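PDB 6F5Z: 24-sterol C-methyltransferase from Haloferax volcanii, which probably transfers methyl groups from S-adenosylmethionine as the catalytic partner of the Trm112 activator protein. Local coordinates for residues B[3-11]-B[70-78]; B[47-57]-B[78-89]. All coordinates share one frame; numbering follows the deposited sequence.

Contact 1: residues B[3-11]-B[70-78]; sequences VRDEFDAWA and GSPEMVQNA. With SAH (S-adenosyl-L-homocysteine), chain G.
The guanidinium of R4 has the ring of P72 over one face, with CG of P72 3.7 Å from NH2 of R4, while D8 OD2 and E73 OE1 lie at its edge, in plane. The F7 ring lies against the ribose of S-adenosylhomocysteine, whose C2' is 3.4 Å above one face; CG of E6 covers the opposite face. N-terminal helix 3-11 thus closes over the cofactor pocket of a Rossmann-like methyltransferase fold and packs on the helical segment 72-78, the axes of the two segments 34° from parallel and 8.4 Å apart at closest approach.

R4, D8 and E73 form a salt-bridge network. NH1 of R4 reaches OE2 of E73 at 2.8 Å, but the guanidinium and carboxylate planes stand 87° apart and both N-H bonds to the carboxylate are weak. The D8 and E73 carboxylates are also close, a pairing that R4 probably makes tolerable. S71, the N-cap of helix 72-80, faces both ways: with OG anti to its backbone N (chi1 164°), the hydroxyl accepts from M74 N and donates to D8 OD1, 2.8 Å from S71 OG.

Deeper in, M74 doubles back at chi2 and chi3, bringing its methyl between the helix and the ribose: CE of M74 is 3.6 Å from F7 O and 3.4 Å from O3' of the ligand.

Contact 2: residues B[47-57]-B[78-89]; sequences TGSGYALRALR and ARAYTDTDDLSF. With SAH (S-adenosyl-L-homocysteine), chain G.
NH1 of R54 crosses to OG1 of T82, 2.9 Å away, and that hydroxyl donates in turn to A78 O; the relay ties the start of helix 51-60 to the end of helix 72-80. R54 also grips the carbonyl oxygen of S49 end-on with two nitrogens, both NH1 and NH2 of R54 lying 2.9 Å from S49 O. The NH1 bond runs in the carbonyl plane on a lone pair, whereas NH2 sits above that plane. A bend at chi3 (-61°) folds the arginine back over its own helix. Its guanidinium is sandwiched, with G50 O and Y51 CA over one face and Y81 CB over the other. The Y81 ring meets S49 O at its edge, while its hydroxyl bonds to D16.

Farther along the helix, R57 extends over T84, whose OG1 lies over one guanidinium face without a hydrogen bond; that oxygen instead accepts from D86 N in an ST turn. The salt bridge from R57 to D86 is long.

Beneath the arginines, L87 pushes CD1 against the helix, 3.6 Å from L53 O, and the CD of R57 packs on the same methyl. CD1 of L53 reaches CE1 of F89 at 4.1 Å. The methyl of A78 covers one face of the F89 ring, and T47 OG1, bonded to D44, lies at its edge.

On the ligand side, Y51 OH donates to the carboxylate O of S-adenosylhomocysteine at 2.7 Å. The turn 47-50, whose G48 and G50 have positive phi, belongs to the glycine-rich loop (GTGSG) after the first strand of the Rossmann-like methyltransferase fold, the classic cofactor-binding motif I.

Contacts 1 and 2 lie about 15 Å apart, centre to centre, and meet on helix 72-80, sharing A78 near its C-terminal end. Contact 1 places the N-terminal helix 3-11 against one side of that helix, from its N-cap to N77; contact 2 packs its end, the following turn and the start of strand 87-91 against the loop and helix of 47-57. They touch directly where M74 CG lies 3.4 Å from G48 O and where V75 CG1 meets T47 CG2 at 3.8 Å. Both reach S-adenosylhomocysteine, at different parts of the ligand: contact 1 meets adenine and ribose, G70 N lying 3.0 Å from N3, while contact 2 borders the amino-acid end. D69 also bonds the ligand.

Contact 1: residues B[3-11]-B[70-78]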
# COMPACT_ATOMS: atom_id res chain seq x y z
N VAL B 3 -1.11 -1.55 31.49
CA VAL B 3 -1.13 -0.50 30.46
C VAL B 3 -1.36 0.83 31.10
O VAL B 3 -0.60 1.76 30.81
CB VAL B 3 -2.20 -0.79 29.35
CG1 VAL B 3 -2.31 0.38 28.36
CG2 VAL B 3 -1.89 -2.08 28.62
N ARG B 4 -2.41 0.96 31.96
CA ARG B 4 -2.67 2.27 32.57
C ARG B 4 -1.52 2.68 33.49
O ARG B 4 -1.19 3.86 33.50
CB ARG B 4 -4.07 2.39 33.23
CG ARG B 4 -4.26 1.79 34.60
CD ARG B 4 -5.60 2.22 35.18
NE ARG B 4 -5.67 3.68 35.36
CZ ARG B 4 -6.75 4.34 35.78
NH1 ARG B 4 -6.72 5.66 35.90
NH2 ARG B 4 -7.87 3.69 36.08
N ASP B 5 -0.83 1.73 34.17
CA ASP B 5 0.32 2.06 35.02
C ASP B 5 1.47 2.64 34.17
O ASP B 5 2.02 3.69 34.50
CB ASP B 5 0.83 0.84 35.80
CG ASP B 5 0.03 0.47 37.04
OD1 ASP B 5 -0.54 1.39 37.68
OD2 ASP B 5 -0.00 -0.73 37.39
N GLU B 6 1.81 1.95 33.06
CA GLU B 6 2.88 2.32 32.14
C GLU B 6 2.60 3.61 31.38
O GLU B 6 3.54 4.39 31.16
CB GLU B 6 3.13 1.18 31.13
CG GLU B 6 4.29 1.39 30.16
CD GLU B 6 5.69 1.13 30.70
OE1 GLU B 6 5.86 0.24 31.56
OE2 GLU B 6 6.64 1.80 30.22
N PHE B 7 1.34 3.83 30.93
CA PHE B 7 1.09 5.00 30.09
C PHE B 7 0.40 6.20 30.75
O PHE B 7 0.25 7.22 30.07
CB PHE B 7 0.32 4.56 28.83
CG PHE B 7 1.21 3.71 27.96
CD1 PHE B 7 2.14 4.29 27.10
CD2 PHE B 7 1.16 2.32 28.03
CE1 PHE B 7 3.00 3.49 26.33
CE2 PHE B 7 2.00 1.53 27.24
CZ PHE B 7 2.90 2.12 26.39
N ASP B 8 0.04 6.16 32.04
CA ASP B 8 -0.60 7.34 32.64
C ASP B 8 0.36 8.53 32.73
O ASP B 8 -0.06 9.67 32.48
CB ASP B 8 -1.26 7.02 33.99
CG ASP B 8 -2.59 6.26 33.89
OD1 ASP B 8 -3.09 6.05 32.74
OD2 ASP B 8 -3.12 5.85 34.95
N ALA B 9 1.68 8.28 32.94
CA ALA B 9 2.68 9.36 32.96
C ALA B 9 2.84 9.95 31.55
O ALA B 9 3.17 11.13 31.40
CB ALA B 9 4.01 8.83 33.46
N TRP B 10 2.54 9.15 30.51
CA TRP B 10 2.60 9.63 29.14
C TRP B 10 1.39 10.50 28.80
O TRP B 10 1.41 11.20 27.77
CB TRP B 10 2.76 8.47 28.17
CG TRP B 10 4.14 7.89 28.17
CD1 TRP B 10 4.52 6.70 28.71
CD2 TRP B 10 5.32 8.50 27.62
NE1 TRP B 10 5.87 6.50 28.50
CE2 TRP B 10 6.38 7.59 27.83
CE3 TRP B 10 5.58 9.70 26.94
CZ2 TRP B 10 7.69 7.87 27.41
CZ3 TRP B 10 6.87 9.97 26.52
CH2 TRP B 10 7.91 9.06 26.75
N ALA B 11 0.32 10.42 29.62
CA ALA B 11 -0.90 11.22 29.46
C ALA B 11 -0.81 12.54 30.29
O ALA B 11 -1.62 13.44 30.12
CB ALA B 11 -2.10 10.40 29.89
N GLY B 70 -5.92 1.74 26.37
CA GLY B 70 -6.03 1.06 27.66
C GLY B 70 -5.83 2.01 28.84
O GLY B 70 -5.99 1.59 29.99
N SER B 71 -5.43 3.27 28.58
CA SER B 71 -5.24 4.30 29.59
C SER B 71 -6.46 5.23 29.65
O SER B 71 -6.65 6.03 28.72
CB SER B 71 -3.97 5.10 29.33
OG SER B 71 -3.96 6.32 30.07
N PRO B 72 -7.26 5.20 30.74
CA PRO B 72 -8.41 6.12 30.84
C PRO B 72 -8.01 7.60 30.76
O PRO B 72 -8.74 8.38 30.14
CB PRO B 72 -9.05 5.77 32.20
CG PRO B 72 -8.59 4.35 32.46
CD PRO B 72 -7.19 4.30 31.91
N GLU B 73 -6.86 7.98 31.33
CA GLU B 73 -6.35 9.36 31.28
C GLU B 73 -6.04 9.78 29.83
O GLU B 73 -6.31 10.91 29.42
CB GLU B 73 -5.08 9.51 32.15
CG GLU B 73 -5.36 9.51 33.65
CD GLU B 73 -5.34 8.16 34.36
OE1 GLU B 73 -5.00 8.15 35.56
OE2 GLU B 73 -5.66 7.13 33.72
N MET B 74 -5.46 8.83 29.06
CA MET B 74 -5.13 9.09 27.67
C MET B 74 -6.39 9.43 26.84
O MET B 74 -6.37 10.42 26.10
CB MET B 74 -4.41 7.88 27.06
CG MET B 74 -3.62 8.22 25.85
SD MET B 74 -2.16 9.28 26.10
CE MET B 74 -0.95 8.09 26.77
N VAL B 75 -7.44 8.62 26.97
CA VAL B 75 -8.64 8.91 26.17
C VAL B 75 -9.42 10.12 26.70
O VAL B 75 -10.03 10.81 25.90
CB VAL B 75 -9.56 7.72 25.88
CG1 VAL B 75 -9.00 6.88 24.74
CG2 VAL B 75 -9.81 6.89 27.14
N GLN B 76 -9.31 10.44 28.02
CA GLN B 76 -9.90 11.68 28.55
C GLN B 76 -9.22 12.85 27.85
O GLN B 76 -9.90 13.75 27.35
CB GLN B 76 -9.68 11.79 30.07
CG GLN B 76 -10.64 10.94 30.90
CD GLN B 76 -10.18 10.79 32.34
OE1 GLN B 76 -9.62 11.72 32.95
NE2 GLN B 76 -10.40 9.62 32.91
N ASN B 77 -7.87 12.80 27.73
CA ASN B 77 -7.13 13.82 27.02
C ASN B 77 -7.52 13.91 25.55
O ASN B 77 -7.80 15.00 25.05
CB ASN B 77 -5.64 13.60 27.17
CG ASN B 77 -5.13 13.82 28.57
OD1 ASN B 77 -5.86 14.16 29.50
ND2 ASN B 77 -3.84 13.66 28.72
N ALA B 78 -7.53 12.75 24.85
CA ALA B 78 -7.87 12.71 23.42
C ALA B 78 -9.23 13.35 23.16
O ALA B 78 -9.35 14.16 22.23
CB ALA B 78 -7.85 11.28 22.93
N SAH G . -0.71 6.30 18.69
CA SAH G . -0.22 7.36 19.61
CB SAH G . 0.21 6.83 21.04
CG SAH G . 1.41 5.88 20.98
SD SAH G . 1.87 5.33 22.67
C SAH G . 0.95 8.17 19.00
O SAH G . 1.29 7.81 17.79
OXT SAH G . 1.50 9.06 19.61
C5' SAH G . 1.01 3.74 22.83
C4' SAH G . -0.46 3.88 23.17
O4' SAH G . -1.05 2.55 23.15
C3' SAH G . -0.67 4.44 24.58
O3' SAH G . -1.60 5.51 24.62
C2' SAH G . -1.04 3.20 25.41
O2' SAH G . -1.87 3.45 26.54
C1' SAH G . -1.74 2.32 24.37
N9 SAH G . -1.69 0.88 24.65
C8 SAH G . -0.56 0.12 24.86
N7 SAH G . -0.81 -1.15 25.04
C5 SAH G . -2.19 -1.24 24.93
C6 SAH G . -3.08 -2.33 25.03
N6 SAH G . -2.70 -3.59 25.30
N1 SAH G . -4.40 -2.08 24.88
C2 SAH G . -4.80 -0.81 24.68
N3 SAH G . -4.05 0.29 24.57
C4 SAH G . -2.74 0.01 24.70

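Contact 2: residues B[47-57]-B[78-89]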
# COMPACT_ATOMS: atom_id res chain seq x y z
N THR B 47 -4.74 5.05 20.65
CA THR B 47 -4.93 6.37 20.07
C THR B 47 -4.04 7.48 20.66
O THR B 47 -3.74 8.44 19.95
CB THR B 47 -6.40 6.74 20.13
OG1 THR B 47 -6.68 7.82 19.23
CG2 THR B 47 -6.89 7.04 21.54
N GLY B 48 -3.62 7.35 21.93
CA GLY B 48 -2.81 8.40 22.52
C GLY B 48 -3.60 9.70 22.53
O GLY B 48 -4.73 9.68 23.01
N SER B 49 -3.07 10.79 21.94
CA SER B 49 -3.79 12.08 21.93
C SER B 49 -4.98 12.09 20.96
O SER B 49 -5.70 13.09 20.91
CB SER B 49 -2.86 13.23 21.54
OG SER B 49 -2.63 13.18 20.14
N GLY B 50 -5.14 11.03 20.15
CA GLY B 50 -6.22 10.96 19.16
C GLY B 50 -5.91 11.67 17.85
O GLY B 50 -6.80 11.77 16.99
N TYR B 51 -4.67 12.14 17.64
CA TYR B 51 -4.36 12.95 16.48
C TYR B 51 -4.62 12.28 15.14
O TYR B 51 -4.90 12.96 14.15
CB TYR B 51 -2.92 13.49 16.55
CG TYR B 51 -1.86 12.43 16.32
CD1 TYR B 51 -1.47 12.08 15.03
CD2 TYR B 51 -1.30 11.73 17.39
CE1 TYR B 51 -0.50 11.09 14.80
CE2 TYR B 51 -0.36 10.72 17.17
CZ TYR B 51 0.02 10.40 15.88
OH TYR B 51 0.91 9.36 15.65
N ALA B 52 -4.45 10.94 15.09
CA ALA B 52 -4.61 10.26 13.80
C ALA B 52 -6.05 10.35 13.33
O ALA B 52 -6.28 10.54 12.14
CB ALA B 52 -4.20 8.81 13.94
N LEU B 53 -7.02 10.20 14.24
CA LEU B 53 -8.42 10.31 13.86
C LEU B 53 -8.74 11.72 13.41
O LEU B 53 -9.47 11.93 12.45
CB LEU B 53 -9.37 9.91 14.98
CG LEU B 53 -9.31 8.44 15.38
CD1 LEU B 53 -10.20 8.19 16.57
CD2 LEU B 53 -9.76 7.54 14.19
N ARG B 54 -8.23 12.73 14.15
CA ARG B 54 -8.49 14.11 13.74
C ARG B 54 -7.88 14.41 12.37
O ARG B 54 -8.52 15.07 11.55
CB ARG B 54 -7.98 15.11 14.78
CG ARG B 54 -8.81 15.06 16.05
CD ARG B 54 -8.45 16.14 17.10
NE ARG B 54 -7.06 16.04 17.56
CZ ARG B 54 -6.66 15.25 18.55
NH1 ARG B 54 -7.54 14.51 19.21
NH2 ARG B 54 -5.38 15.23 18.91
N ALA B 55 -6.66 13.90 12.09
CA ALA B 55 -6.01 14.08 10.80
C ALA B 55 -6.79 13.37 9.70
O ALA B 55 -6.98 13.95 8.62
CB ALA B 55 -4.58 13.54 10.83
N LEU B 56 -7.31 12.16 9.98
CA LEU B 56 -8.09 11.47 8.94
C LEU B 56 -9.40 12.17 8.65
O LEU B 56 -9.86 12.16 7.50
CB LEU B 56 -8.32 10.02 9.33
CG LEU B 56 -7.08 9.11 9.22
CD1 LEU B 56 -7.35 7.75 9.85
CD2 LEU B 56 -6.58 9.00 7.77
N ARG B 57 -10.03 12.75 9.68
CA ARG B 57 -11.29 13.48 9.43
C ARG B 57 -11.03 14.77 8.65
O ARG B 57 -11.71 15.03 7.65
CB ARG B 57 -11.98 13.79 10.76
CG ARG B 57 -13.33 14.45 10.60
CD ARG B 57 -14.06 14.41 11.93
NE ARG B 57 -15.33 15.14 11.85
CZ ARG B 57 -15.44 16.45 12.07
NH1 ARG B 57 -14.38 17.17 12.42
NH2 ARG B 57 -16.63 17.05 11.97
N ALA B 78 -7.53 12.75 24.85
CA ALA B 78 -7.87 12.71 23.42
C ALA B 78 -9.23 13.35 23.16
O ALA B 78 -9.35 14.16 22.23
CB ALA B 78 -7.85 11.28 22.93
N ARG B 79 -10.22 13.07 24.00
CA ARG B 79 -11.57 13.65 23.87
C ARG B 79 -11.50 15.19 24.07
O ARG B 79 -12.07 15.93 23.27
CB ARG B 79 -12.51 13.00 24.87
CG ARG B 79 -13.94 13.52 24.78
CD ARG B 79 -14.90 12.70 25.62
NE ARG B 79 -16.29 13.18 25.47
CZ ARG B 79 -16.83 14.18 26.16
NH1 ARG B 79 -16.11 14.85 27.05
NH2 ARG B 79 -18.09 14.53 25.95
N ALA B 80 -10.74 15.65 25.08
CA ALA B 80 -10.57 17.09 25.32
C ALA B 80 -9.95 17.82 24.13
O ALA B 80 -10.26 18.98 23.89
CB ALA B 80 -9.71 17.29 26.56
N TYR B 81 -9.13 17.12 23.30
CA TYR B 81 -8.48 17.74 22.15
C TYR B 81 -9.33 17.67 20.90
O TYR B 81 -8.89 18.15 19.85
CB TYR B 81 -7.14 17.04 21.83
CG TYR B 81 -6.18 16.89 23.00
CD1 TYR B 81 -5.98 17.93 23.91
CD2 TYR B 81 -5.39 15.75 23.13
CE1 TYR B 81 -5.07 17.81 24.96
CE2 TYR B 81 -4.48 15.62 24.16
CZ TYR B 81 -4.32 16.65 25.08
OH TYR B 81 -3.44 16.51 26.11
N THR B 82 -10.50 17.05 20.99
CA THR B 82 -11.32 16.81 19.79
C THR B 82 -12.54 17.73 19.74
O THR B 82 -13.27 17.80 20.71
CB THR B 82 -11.64 15.30 19.73
OG1 THR B 82 -10.40 14.54 19.82
CG2 THR B 82 -12.38 14.92 18.47
N ASP B 83 -12.77 18.40 18.60
CA ASP B 83 -13.88 19.35 18.44
C ASP B 83 -15.08 18.80 17.65
O ASP B 83 -15.79 19.56 16.99
CB ASP B 83 -13.38 20.68 17.84
CG ASP B 83 -12.36 21.43 18.70
OD1 ASP B 83 -12.41 21.29 19.95
OD2 ASP B 83 -11.51 22.14 18.12
N THR B 84 -15.34 17.48 17.76
CA THR B 84 -16.47 16.83 17.10
C THR B 84 -16.88 15.60 17.88
O THR B 84 -16.03 14.96 18.51
CB THR B 84 -16.14 16.42 15.64
OG1 THR B 84 -17.26 15.69 15.09
CG2 THR B 84 -14.90 15.53 15.54
N ASP B 85 -18.17 15.26 17.82
CA ASP B 85 -18.66 14.04 18.42
C ASP B 85 -18.63 12.87 17.42
O ASP B 85 -18.94 11.74 17.81
CB ASP B 85 -20.04 14.25 19.03
CG ASP B 85 -19.98 15.07 20.30
OD1 ASP B 85 -19.07 14.82 21.14
OD2 ASP B 85 -20.85 15.94 20.49
N ASP B 86 -18.25 13.13 16.14
CA ASP B 86 -18.15 12.05 15.13
C ASP B 86 -16.93 11.14 15.43
O ASP B 86 -16.83 10.01 14.95
CB ASP B 86 -18.10 12.62 13.71
CG ASP B 86 -19.41 13.27 13.25
OD1 ASP B 86 -20.48 12.68 13.48
OD2 ASP B 86 -19.34 14.32 12.57
N LEU B 87 -15.99 11.67 16.24
CA LEU B 87 -14.81 10.93 16.68
C LEU B 87 -15.02 10.67 18.15
O LEU B 87 -15.19 11.62 18.93
CB LEU B 87 -13.50 11.71 16.41
CG LEU B 87 -13.26 12.17 14.97
CD1 LEU B 87 -11.98 13.04 14.85
CD2 LEU B 87 -13.22 10.98 13.99
N SER B 88 -15.04 9.42 18.54
CA SER B 88 -15.29 9.03 19.92
C SER B 88 -14.11 8.26 20.45
O SER B 88 -13.25 7.80 19.68
CB SER B 88 -16.52 8.14 20.00
OG SER B 88 -16.32 6.93 19.28
N PHE B 89 -14.06 8.15 21.78
CA PHE B 89 -12.97 7.51 22.50
C PHE B 89 -13.49 6.54 23.52
O PHE B 89 -14.58 6.71 24.09
CB PHE B 89 -12.06 8.58 23.14
CG PHE B 89 -11.45 9.46 22.07
CD1 PHE B 89 -10.35 9.03 21.33
CD2 PHE B 89 -12.05 10.68 21.72
CE1 PHE B 89 -9.84 9.81 20.28
CE2 PHE B 89 -11.54 11.46 20.67
CZ PHE B 89 -10.43 11.02 19.97
N SAH G . -0.71 6.30 18.69
CA SAH G . -0.22 7.36 19.61
CB SAH G . 0.21 6.83 21.04
CG SAH G . 1.41 5.88 20.98
SD SAH G . 1.87 5.33 22.67
C SAH G . 0.95 8.17 19.00
O SAH G . 1.29 7.81 17.79
OXT SAH G . 1.50 9.06 19.61
C5' SAH G . 1.01 3.74 22.83
C4' SAH G . -0.46 3.88 23.17
O4' SAH G . -1.05 2.55 23.15
C3' SAH G . -0.67 4.44 24.58
O3' SAH G . -1.60 5.51 24.62
C2' SAH G . -1.04 3.20 25.41
O2' SAH G . -1.87 3.45 26.54
C1' SAH G . -1.74 2.32 24.37
N9 SAH G . -1.69 0.88 24.65
C8 SAH G . -0.56 0.12 24.86
N7 SAH G . -0.81 -1.15 25.04
C5 SAH G . -2.19 -1.24 24.93
C6 SAH G . -3.08 -2.33 25.03
N6 SAH G . -2.70 -3.59 25.30
N1 SAH G . -4.40 -2.08 24.88
C2 SAH G . -4.80 -0.81 24.68
N3 SAH G . -4.05 0.29 24.57
C4 SAH G . -2.74 0.01 24.70